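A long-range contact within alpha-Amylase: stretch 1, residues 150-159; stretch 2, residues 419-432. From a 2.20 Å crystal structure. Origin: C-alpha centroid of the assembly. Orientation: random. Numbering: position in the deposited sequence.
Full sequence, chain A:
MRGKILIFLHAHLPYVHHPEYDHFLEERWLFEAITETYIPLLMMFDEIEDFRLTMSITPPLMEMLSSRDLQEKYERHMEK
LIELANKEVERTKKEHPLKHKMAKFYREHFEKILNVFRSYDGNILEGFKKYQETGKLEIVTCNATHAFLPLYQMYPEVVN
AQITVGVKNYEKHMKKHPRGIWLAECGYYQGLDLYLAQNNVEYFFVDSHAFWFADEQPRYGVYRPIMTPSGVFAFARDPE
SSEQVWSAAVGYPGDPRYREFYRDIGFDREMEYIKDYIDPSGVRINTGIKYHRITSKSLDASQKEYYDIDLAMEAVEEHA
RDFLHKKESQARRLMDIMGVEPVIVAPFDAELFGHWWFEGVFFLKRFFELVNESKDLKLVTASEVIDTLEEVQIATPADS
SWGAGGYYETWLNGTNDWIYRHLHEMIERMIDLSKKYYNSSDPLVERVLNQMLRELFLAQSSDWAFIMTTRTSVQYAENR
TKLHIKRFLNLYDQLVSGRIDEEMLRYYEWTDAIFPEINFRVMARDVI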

# COMPACT_ATOMS: atom_id res chain seq x y z
N PRO A 150 22.27 -1.16 -23.60
CA PRO A 150 21.40 -1.66 -24.68
C PRO A 150 19.96 -1.17 -24.63
O PRO A 150 19.24 -1.20 -25.65
CB PRO A 150 21.44 -3.20 -24.51
CG PRO A 150 22.61 -3.47 -23.72
CD PRO A 150 22.85 -2.28 -22.82
N LEU A 151 19.49 -0.76 -23.46
CA LEU A 151 18.18 -0.16 -23.43
C LEU A 151 18.14 1.19 -24.19
O LEU A 151 17.14 1.53 -24.80
CB LEU A 151 17.72 0.03 -21.97
CG LEU A 151 16.26 0.49 -21.80
CD1 LEU A 151 15.24 -0.45 -22.49
CD2 LEU A 151 15.97 0.73 -20.29
N TYR A 152 19.25 1.91 -24.18
CA TYR A 152 19.39 3.25 -24.78
C TYR A 152 20.11 3.32 -26.15
O TYR A 152 20.53 4.41 -26.58
CB TYR A 152 20.13 4.13 -23.80
CG TYR A 152 19.35 4.19 -22.51
CD1 TYR A 152 18.13 4.91 -22.47
CD2 TYR A 152 19.78 3.50 -21.35
CE1 TYR A 152 17.38 4.96 -21.33
CE2 TYR A 152 19.00 3.54 -20.17
CZ TYR A 152 17.81 4.28 -20.18
OH TYR A 152 17.03 4.38 -19.05
N GLN A 153 20.23 2.19 -26.84
CA GLN A 153 21.07 2.14 -28.05
C GLN A 153 20.57 3.05 -29.19
O GLN A 153 21.33 3.40 -30.09
CB GLN A 153 21.24 0.72 -28.55
CG GLN A 153 20.01 0.04 -29.02
CD GLN A 153 20.27 -1.44 -29.25
OE1 GLN A 153 20.47 -1.88 -30.38
NE2 GLN A 153 20.32 -2.21 -28.17
N MET A 154 19.29 3.41 -29.12
CA MET A 154 18.73 4.30 -30.09
C MET A 154 19.00 5.78 -29.79
O MET A 154 18.60 6.63 -30.54
CB MET A 154 17.24 4.04 -30.29
CG MET A 154 16.74 4.74 -31.52
SD MET A 154 15.27 3.95 -32.12
CE MET A 154 14.92 5.05 -33.51
N TYR A 155 19.74 6.05 -28.72
CA TYR A 155 20.04 7.37 -28.23
C TYR A 155 21.53 7.38 -27.99
O TYR A 155 21.96 7.46 -26.84
CB TYR A 155 19.24 7.66 -26.93
CG TYR A 155 17.74 7.39 -27.09
CD1 TYR A 155 16.88 8.37 -27.59
CD2 TYR A 155 17.19 6.13 -26.75
CE1 TYR A 155 15.49 8.12 -27.76
CE2 TYR A 155 15.81 5.86 -26.93
CZ TYR A 155 14.95 6.86 -27.41
OH TYR A 155 13.59 6.60 -27.59
N PRO A 156 22.33 7.27 -29.08
CA PRO A 156 23.79 7.22 -29.02
C PRO A 156 24.39 8.35 -28.22
O PRO A 156 25.41 8.14 -27.57
CB PRO A 156 24.23 7.35 -30.47
CG PRO A 156 23.03 7.32 -31.35
CD PRO A 156 21.82 7.11 -30.46
N GLU A 157 23.77 9.54 -28.24
CA GLU A 157 24.27 10.67 -27.44
C GLU A 157 24.30 10.33 -25.94
O GLU A 157 25.27 10.68 -25.21
CB GLU A 157 23.42 11.96 -27.65
CG GLU A 157 23.28 12.48 -29.12
CD GLU A 157 22.28 11.67 -29.92
OE1 GLU A 157 21.92 12.12 -31.01
OE2 GLU A 157 21.85 10.57 -29.48
N VAL A 158 23.25 9.68 -25.44
CA VAL A 158 23.20 9.40 -23.99
C VAL A 158 24.14 8.23 -23.64
O VAL A 158 24.91 8.26 -22.65
CB VAL A 158 21.69 9.31 -23.41
CG1 VAL A 158 21.03 7.98 -23.73
CG2 VAL A 158 21.66 9.66 -21.88
N VAL A 159 24.16 7.26 -24.52
CA VAL A 159 25.12 6.16 -24.41
C VAL A 159 26.58 6.61 -24.29
O VAL A 159 27.29 6.22 -23.35
CB VAL A 159 24.94 5.16 -25.53
CG1 VAL A 159 26.04 4.05 -25.46
CG2 VAL A 159 23.52 4.54 -25.49
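Stretch 2 419-432: IYRHLHEMIERMID

Stretch 2 is helical throughout, from Ile 419 to Asp 432, and belongs to a longer helix that begins earlier in the chain and continues past it. Stretch 1 is less regular: a type I beta turn runs from Tyr 152 to Tyr 155, and a helix starts at Pro 156 and continues beyond Val 159. The two segments run in the same general sense, since the partners of Leu 151 and Tyr 152 lie early in stretch 2 and that of Glu 157 lies near its end. They also draw together along the way. The CA atoms of Leu 151 and Tyr 420 are 10.2 Å apart, whereas the CA atoms of Val 158 and Ile 427 are separated by 7.0 Å and those of Glu 157 and Ile 431 by 7.6 Å. The contact buries 477 Å², summed over both sides, and no hydrogen bond crosses it; side-chain packing therefore dominates.

Where the backbones are widest apart, long side chains span the gap. Leu 151, with chi1 t and chi2 p, directs its CA-to-CB bond toward the helix, and its CD2 lies 3.8 Å from Tyr 420 OH and 4.0 Å from Tyr 420 CE2. Tyr 152 leaves its backbone sideways, but with chi1 m the end of its side chain comes nearer to stretch 2. Tyr 152 OH approaches Leu 423 CD2 to 3.6 Å, with Leu 423 CG at the edge of the ring, while Tyr 152 CD1 is 4.0 Å from Ile 427 CD1. One tyrosine thus reaches two residues a helical turn apart.

Gln 153 and Met 154 make no contact with the helix. Gln 153 instead braces its own stretch, donating a hydrogen bond from NE2 to Pro 150 O at 2.9 Å. The turn is closed by the backbone bond from Tyr 155 N to Tyr 152 O, 2.8 Å long, which brings the chain to the N-cap position occupied by Tyr 155.

Tyr 155 points toward stretch 2 and gives up more surface to it than any other residue of stretch 1. Ile 427 CD1 sits over one face of its ring, 4.3 Å from the centroid and 20° off the normal, a CH-pi contact, while Tyr 155 CB packs 3.8 Å from Ile 427 CG2. The rings of Tyr 155 and His 424 meet rim to rim, their centroids 5.8 Å apart and their planes inclined at 72°.

Beyond the cap, Pro 156 faces away from stretch 2, and the next two residues return to it. Glu 157 points toward the helix and lays its side chain along Ile 431, with Glu 157 CD 3.7 Å from Ile 431 CD1. Val 158 completes the packing, its CB 4.0 Å from Ile 427 CG2. Ile 427 is accordingly the hub of the contact: it touches Tyr 152, Tyr 155 and Val 158, and has the largest covered area of any residue in either stretch.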

# COMPACT_ATOMS: atom_id res chain seq x y z
N ILE A 419 7.43 5.78 -17.32
CA ILE A 419 8.84 6.02 -17.10
C ILE A 419 9.61 6.11 -18.43
O ILE A 419 10.47 6.97 -18.59
CB ILE A 419 9.46 4.96 -16.16
CG1 ILE A 419 9.08 5.27 -14.70
CG2 ILE A 419 11.00 4.88 -16.33
CD1 ILE A 419 9.55 4.23 -13.67
N TYR A 420 9.27 5.22 -19.37
CA TYR A 420 9.93 5.16 -20.66
C TYR A 420 9.67 6.35 -21.57
O TYR A 420 10.62 6.94 -22.06
CB TYR A 420 9.65 3.86 -21.38
CG TYR A 420 10.42 2.72 -20.78
CD1 TYR A 420 10.00 1.40 -20.96
CD2 TYR A 420 11.54 2.96 -20.01
CE1 TYR A 420 10.71 0.32 -20.39
CE2 TYR A 420 12.25 1.92 -19.42
CZ TYR A 420 11.83 0.60 -19.61
OH TYR A 420 12.57 -0.42 -19.03
N ARG A 421 8.40 6.74 -21.77
CA ARG A 421 8.15 7.91 -22.60
C ARG A 421 8.71 9.16 -21.95
O ARG A 421 9.10 10.09 -22.65
CB ARG A 421 6.69 8.09 -23.04
CG ARG A 421 5.67 8.11 -21.92
CD ARG A 421 4.55 9.13 -22.16
NE ARG A 421 3.91 9.44 -20.88
CZ ARG A 421 2.64 9.82 -20.71
NH1 ARG A 421 2.19 10.07 -19.49
NH2 ARG A 421 1.83 9.95 -21.76
N HIS A 422 8.79 9.19 -20.63
CA HIS A 422 9.48 10.30 -19.99
C HIS A 422 10.98 10.30 -20.23
O HIS A 422 11.58 11.37 -20.42
CB HIS A 422 9.15 10.43 -18.50
CG HIS A 422 7.91 11.22 -18.24
ND1 HIS A 422 6.67 10.63 -18.11
CD2 HIS A 422 7.70 12.55 -18.18
CE1 HIS A 422 5.75 11.57 -17.96
NE2 HIS A 422 6.35 12.74 -17.99
N LEU A 423 11.59 9.12 -20.21
CA LEU A 423 13.00 9.01 -20.54
C LEU A 423 13.29 9.43 -21.99
O LEU A 423 14.20 10.20 -22.25
CB LEU A 423 13.49 7.60 -20.23
CG LEU A 423 14.39 7.34 -18.99
CD1 LEU A 423 14.56 8.48 -18.00
CD2 LEU A 423 13.98 6.06 -18.31
N HIS A 424 12.47 8.95 -22.91
CA HIS A 424 12.52 9.34 -24.28
C HIS A 424 12.51 10.87 -24.46
O HIS A 424 13.44 11.43 -25.06
CB HIS A 424 11.37 8.71 -25.03
CG HIS A 424 11.28 9.17 -26.45
ND1 HIS A 424 10.39 10.14 -26.86
CD2 HIS A 424 12.01 8.84 -27.54
CE1 HIS A 424 10.55 10.36 -28.16
NE2 HIS A 424 11.54 9.59 -28.58
N GLU A 425 11.50 11.55 -23.88
CA GLU A 425 11.43 13.02 -23.96
C GLU A 425 12.59 13.71 -23.26
O GLU A 425 13.13 14.70 -23.75
CB GLU A 425 10.11 13.54 -23.39
CG GLU A 425 8.92 13.32 -24.25
CD GLU A 425 9.06 14.01 -25.59
OE1 GLU A 425 9.69 15.12 -25.65
OE2 GLU A 425 8.55 13.41 -26.58
N MET A 426 12.98 13.21 -22.10
CA MET A 426 14.13 13.85 -21.42
C MET A 426 15.44 13.82 -22.23
O MET A 426 16.22 14.76 -22.16
CB MET A 426 14.39 13.29 -20.02
CG MET A 426 13.21 13.43 -19.05
SD MET A 426 13.25 12.16 -17.75
CE MET A 426 14.82 12.53 -16.90
N ILE A 427 15.69 12.73 -22.97
CA ILE A 427 16.96 12.55 -23.71
C ILE A 427 16.90 13.46 -24.90
O ILE A 427 17.85 14.20 -25.13
CB ILE A 427 17.21 11.04 -24.18
CG1 ILE A 427 17.34 10.08 -22.99
CG2 ILE A 427 18.47 10.90 -25.07
CD1 ILE A 427 17.06 8.66 -23.33
N GLU A 428 15.78 13.38 -25.65
CA GLU A 428 15.48 14.22 -26.80
C GLU A 428 15.56 15.71 -26.44
O GLU A 428 16.19 16.47 -27.18
CB GLU A 428 14.10 13.88 -27.42
CG GLU A 428 14.08 12.54 -28.18
CD GLU A 428 13.07 12.49 -29.39
OE1 GLU A 428 13.26 11.64 -30.31
OE2 GLU A 428 12.08 13.29 -29.43
N ARG A 429 14.98 16.11 -25.31
CA ARG A 429 15.05 17.50 -24.90
C ARG A 429 16.44 17.88 -24.47
O ARG A 429 16.89 18.97 -24.75
CB ARG A 429 14.09 17.82 -23.73
CG ARG A 429 12.75 18.36 -24.16
CD ARG A 429 11.61 17.42 -23.78
NE ARG A 429 11.21 17.53 -22.37
CZ ARG A 429 9.95 17.71 -21.96
NH1 ARG A 429 9.69 17.80 -20.66
NH2 ARG A 429 8.94 17.79 -22.83
N MET A 430 17.11 16.99 -23.75
CA MET A 430 18.47 17.28 -23.26
C MET A 430 19.46 17.58 -24.40
O MET A 430 20.40 18.38 -24.22
CB MET A 430 19.00 16.10 -22.44
CG MET A 430 20.35 16.36 -21.78
SD MET A 430 20.17 17.55 -20.42
CE MET A 430 21.65 18.54 -20.49
N ILE A 431 19.23 16.93 -25.54
CA ILE A 431 20.13 17.00 -26.68
C ILE A 431 19.91 18.32 -27.39
O ILE A 431 20.86 19.07 -27.59
CB ILE A 431 19.97 15.79 -27.66
CG1 ILE A 431 20.55 14.51 -27.06
CG2 ILE A 431 20.71 16.05 -28.95
CD1 ILE A 431 19.91 13.26 -27.59
N ASP A 432 18.65 18.60 -27.76
CA ASP A 432 18.19 19.93 -28.19
C ASP A 432 18.80 21.06 -27.41
O ASP A 432 19.45 21.92 -27.97
CB ASP A 432 16.69 20.04 -28.07
CG ASP A 432 15.97 19.23 -29.09
OD1 ASP A 432 16.64 18.46 -29.79
OD2 ASP A 432 14.74 19.34 -29.20